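Long-range contact in protein CsuE (PDB 6FJY), which probably serves as the tip adhesin of archaic chaperone-usher Csu pili, mediating the attachment that underlies biofilm formation by Acinetobacter baumannii: residues D[128-133]-D[166-171]. Sequence-based numbering, arbitrary orientation.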
ATOM      1  N   LYS D 128      11.878  20.691 -15.013  1.00 75.94           N
ATOM      2  CA  LYS D 128      11.773  21.546 -16.186  1.00 78.20           C
ATOM      3  C   LYS D 128      12.892  21.184 -17.145  1.00 74.57           C
ATOM      4  O   LYS D 128      14.075  21.284 -16.797  1.00 76.37           O
ATOM      5  CB  LYS D 128      11.849  23.028 -15.804  1.00 87.89           C
ATOM      6  CG  LYS D 128      10.637  23.531 -15.034  1.00 96.08           C
ATOM      7  CD  LYS D 128      10.735  25.023 -14.746  1.00100.97           C
ATOM      8  CE  LYS D 128      10.741  25.846 -16.024  1.00 92.42           C
ATOM      9  NZ  LYS D 128      10.954  27.304 -15.753  1.00 84.84           N
ATOM     10  N   VAL D 129      12.527  20.768 -18.347  1.00 70.15           N
ATOM     11  CA  VAL D 129      13.499  20.342 -19.341  1.00 80.67           C
ATOM     12  C   VAL D 129      13.254  21.102 -20.636  1.00 83.92           C
ATOM     13  O   VAL D 129      12.109  21.251 -21.082  1.00 72.30           O
ATOM     14  CB  VAL D 129      13.443  18.816 -19.584  1.00 70.83           C
ATOM     15  CG1 VAL D 129      14.502  18.396 -20.586  1.00 72.41           C
ATOM     16  CG2 VAL D 129      13.639  18.063 -18.279  1.00 61.87           C
ATOM     17  N   LYS D 130      14.335  21.587 -21.233  1.00 78.40           N
ATOM     18  CA  LYS D 130      14.308  22.150 -22.569  1.00 76.48           C
ATOM     19  C   LYS D 130      14.739  21.061 -23.538  1.00 75.27           C
ATOM     20  O   LYS D 130      15.828  20.494 -23.395  1.00 64.12           O
ATOM     21  CB  LYS D 130      15.216  23.376 -22.678  1.00 77.82           C
ATOM     22  CG  LYS D 130      15.028  24.173 -23.969  1.00 76.20           C
ATOM     23  CD  LYS D 130      15.794  25.502 -23.914  1.00 85.23           C
ATOM     24  CE  LYS D 130      15.273  26.426 -22.821  1.00 82.66           C
ATOM     25  NZ  LYS D 130      14.041  27.163 -23.242  1.00 93.72           N
ATOM     26  N   TRP D 131      13.878  20.772 -24.511  1.00 80.11           N
ATOM     27  CA  TRP D 131      14.099  19.735 -25.504  1.00 69.04           C
ATOM     28  C   TRP D 131      14.370  20.359 -26.864  1.00 80.35           C
ATOM     29  O   TRP D 131      13.727  21.340 -27.251  1.00 63.55           O
ATOM     30  CB  TRP D 131      12.884  18.813 -25.608  1.00 73.17           C
ATOM     31  CG  TRP D 131      12.391  18.315 -24.292  1.00 62.86           C
ATOM     32  CD1 TRP D 131      11.514  18.934 -23.460  1.00 61.56           C
ATOM     33  CD2 TRP D 131      12.747  17.084 -23.660  1.00 72.88           C
ATOM     34  NE1 TRP D 131      11.299  18.170 -22.344  1.00 67.01           N
ATOM     35  CE2 TRP D 131      12.042  17.023 -22.443  1.00 76.44           C
ATOM     36  CE3 TRP D 131      13.585  16.021 -24.011  1.00 71.36           C
ATOM     37  CZ2 TRP D 131      12.159  15.942 -21.569  1.00 75.78           C
ATOM     38  CZ3 TRP D 131      13.695  14.948 -23.142  1.00 62.35           C
ATOM     39  CH2 TRP D 131      12.991  14.920 -21.937  1.00 67.42           C
ATOM     40  N   PHE D 132      15.324  19.775 -27.581  1.00 88.93           N
ATOM     41  CA  PHE D 132      15.635  20.123 -28.962  1.00 72.41           C
ATOM     42  C   PHE D 132      15.568  18.817 -29.743  1.00 78.63           C
ATOM     43  O   PHE D 132      16.418  17.939 -29.559  1.00 69.40           O
ATOM     44  CB  PHE D 132      17.021  20.770 -29.077  1.00 80.35           C
ATOM     45  CG  PHE D 132      17.253  21.926 -28.128  1.00 84.05           C
ATOM     46  CD1 PHE D 132      17.543  21.705 -26.788  1.00 81.71           C
ATOM     47  CD2 PHE D 132      17.215  23.234 -28.590  1.00 85.61           C
ATOM     48  CE1 PHE D 132      17.769  22.771 -25.917  1.00 75.17           C
ATOM     49  CE2 PHE D 132      17.446  24.308 -27.732  1.00 95.76           C
ATOM     50  CZ  PHE D 132      17.724  24.076 -26.395  1.00 91.13           C
ATOM     51  N   TYR D 133      14.551  18.665 -30.593  1.00 85.01           N
ATOM     52  CA  TYR D 133      14.314  17.383 -31.242  1.00 80.13           C
ATOM     53  C   TYR D 133      13.976  17.561 -32.715  1.00 78.39           C
ATOM     54  O   TYR D 133      13.447  18.594 -33.135  1.00 69.76           O
ATOM     55  CB  TYR D 133      13.185  16.594 -30.553  1.00 72.40           C
ATOM     56  CG  TYR D 133      11.866  17.326 -30.480  1.00 78.30           C
ATOM     57  CD1 TYR D 133      10.926  17.215 -31.503  1.00 77.14           C
ATOM     58  CD2 TYR D 133      11.553  18.122 -29.386  1.00 78.55           C
ATOM     59  CE1 TYR D 133       9.721  17.878 -31.438  1.00 69.52           C
ATOM     60  CE2 TYR D 133      10.342  18.795 -29.313  1.00 80.18           C
ATOM     61  CZ  TYR D 133       9.434  18.675 -30.342  1.00 69.41           C
ATOM     62  OH  TYR D 133       8.236  19.348 -30.265  1.00 71.95           O
ATOM     63  N   GLY D 166      14.289  25.442 -28.835  1.00 96.45           N
ATOM     64  CA  GLY D 166      13.872  24.412 -27.903  1.00 92.52           C
ATOM     65  C   GLY D 166      12.431  24.539 -27.451  1.00 86.72           C
ATOM     66  O   GLY D 166      11.707  25.486 -27.774  1.00 83.31           O
ATOM     67  N   ALA D 167      12.003  23.531 -26.688  1.00 91.58           N
ATOM     68  CA  ALA D 167      10.658  23.471 -26.130  1.00 88.02           C
ATOM     69  C   ALA D 167      10.729  22.937 -24.709  1.00 82.01           C
ATOM     70  O   ALA D 167      11.411  21.944 -24.443  1.00 79.18           O
ATOM     71  CB  ALA D 167       9.733  22.589 -26.974  1.00 87.67           C
ATOM     72  N   ASP D 168       9.998  23.582 -23.806  1.00 73.41           N
ATOM     73  CA  ASP D 168      10.136  23.366 -22.374  1.00 75.90           C
ATOM     74  C   ASP D 168       8.979  22.530 -21.847  1.00 70.36           C
ATOM     75  O   ASP D 168       7.815  22.915 -21.987  1.00 66.08           O
ATOM     76  CB  ASP D 168      10.207  24.702 -21.642  1.00 78.73           C
ATOM     77  CG  ASP D 168      11.366  25.539 -22.102  1.00 88.77           C
ATOM     78  OD1 ASP D 168      12.390  24.941 -22.496  1.00 90.27           O
ATOM     79  OD2 ASP D 168      11.262  26.784 -22.074  1.00 94.17           O
ATOM     80  N   SER D 169       9.307  21.401 -21.222  1.00 76.97           N
ATOM     81  CA  SER D 169       8.357  20.594 -20.474  1.00 59.86           C
ATOM     82  C   SER D 169       8.452  20.923 -18.989  1.00 72.96           C
ATOM     83  O   SER D 169       9.460  21.438 -18.502  1.00 62.10           O
ATOM     84  CB  SER D 169       8.600  19.094 -20.698  1.00 58.48           C
ATOM     85  OG  SER D 169       9.798  18.643 -20.092  1.00 60.83           O
ATOM     86  N   LEU D 170       7.373  20.625 -18.276  1.00 81.40           N
ATOM     87  CA  LEU D 170       7.233  20.951 -16.864  1.00 83.27           C
ATOM     88  C   LEU D 170       6.359  19.887 -16.224  1.00 86.17           C
ATOM     89  O   LEU D 170       5.238  19.643 -16.681  1.00 83.12           O
ATOM     90  CB  LEU D 170       6.600  22.337 -16.671  1.00 94.88           C
ATOM     91  CG  LEU D 170       6.818  23.147 -15.383  1.00 95.20           C
ATOM     92  CD1 LEU D 170       5.883  24.370 -15.349  1.00 98.23           C
ATOM     93  CD2 LEU D 170       6.678  22.332 -14.107  1.00 80.30           C
ATOM     94  N   GLY D 171       6.869  19.261 -15.170  1.00 83.08           N
ATOM     95  CA  GLY D 171       6.071  18.314 -14.420  1.00 70.67           C
ATOM     96  C   GLY D 171       6.477  18.303 -12.964  1.00 68.44           C
ATOM     97  O   GLY D 171       7.593  18.681 -12.603  1.00 59.35           O
TER
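An antiparallel strand pair in the N-terminal part of this beta-sandwich adhesin joins strand 119-136 to the start of strand 167-184. V129 with S169 and W131 with A167 are its hydrogen-bonded pairs, each closed by two backbone bonds; the straightest runs from W131 N to A167 O (2.7 Å, N-H...O 168°). Between them K130 faces D168 as a non-hydrogen-bonded pair. Their side chains run alongside each other on the partly exposed face shared with K128 and L170, where a long cation and a short anion can pair without full burial. K130 leaves with CG anti to its backbone N (chi1 -169°), then bends at chi3 and chi4, so that its aliphatic carbons wrap D168 OD1. In this salt bridge K130 NZ lies 2.9 Å from D168 OD1, on its syn lone pair; the bond to D168 OD2 is weak. On the other face, the buried W131 indole turns its edge to the neighbouring strand. W131 NE1 gives S169 OG a nearly straight bond in the ring plane (2.7 Å), which satisfies the one polar atom of the ring and fixes its rotation; a small hydroxyl side chain suits this spot. V129 CG1 lies over one indole face, toward the rim. At the strand entry, G166 CA sits over the F132 ring, 3.9 Å from its centroid, in a CH-pi contact; a CB there would clash with K130 CG and F132 CE2, and the backbone angles also call for glycine. Strand 47-54 pairs with the other edge of 128-133, K49 making a cation-pi contact with F132; V4 of strand 2-4 packs against W131, A167 and S169, and L33 of strand 33-35 against W131 and Y133.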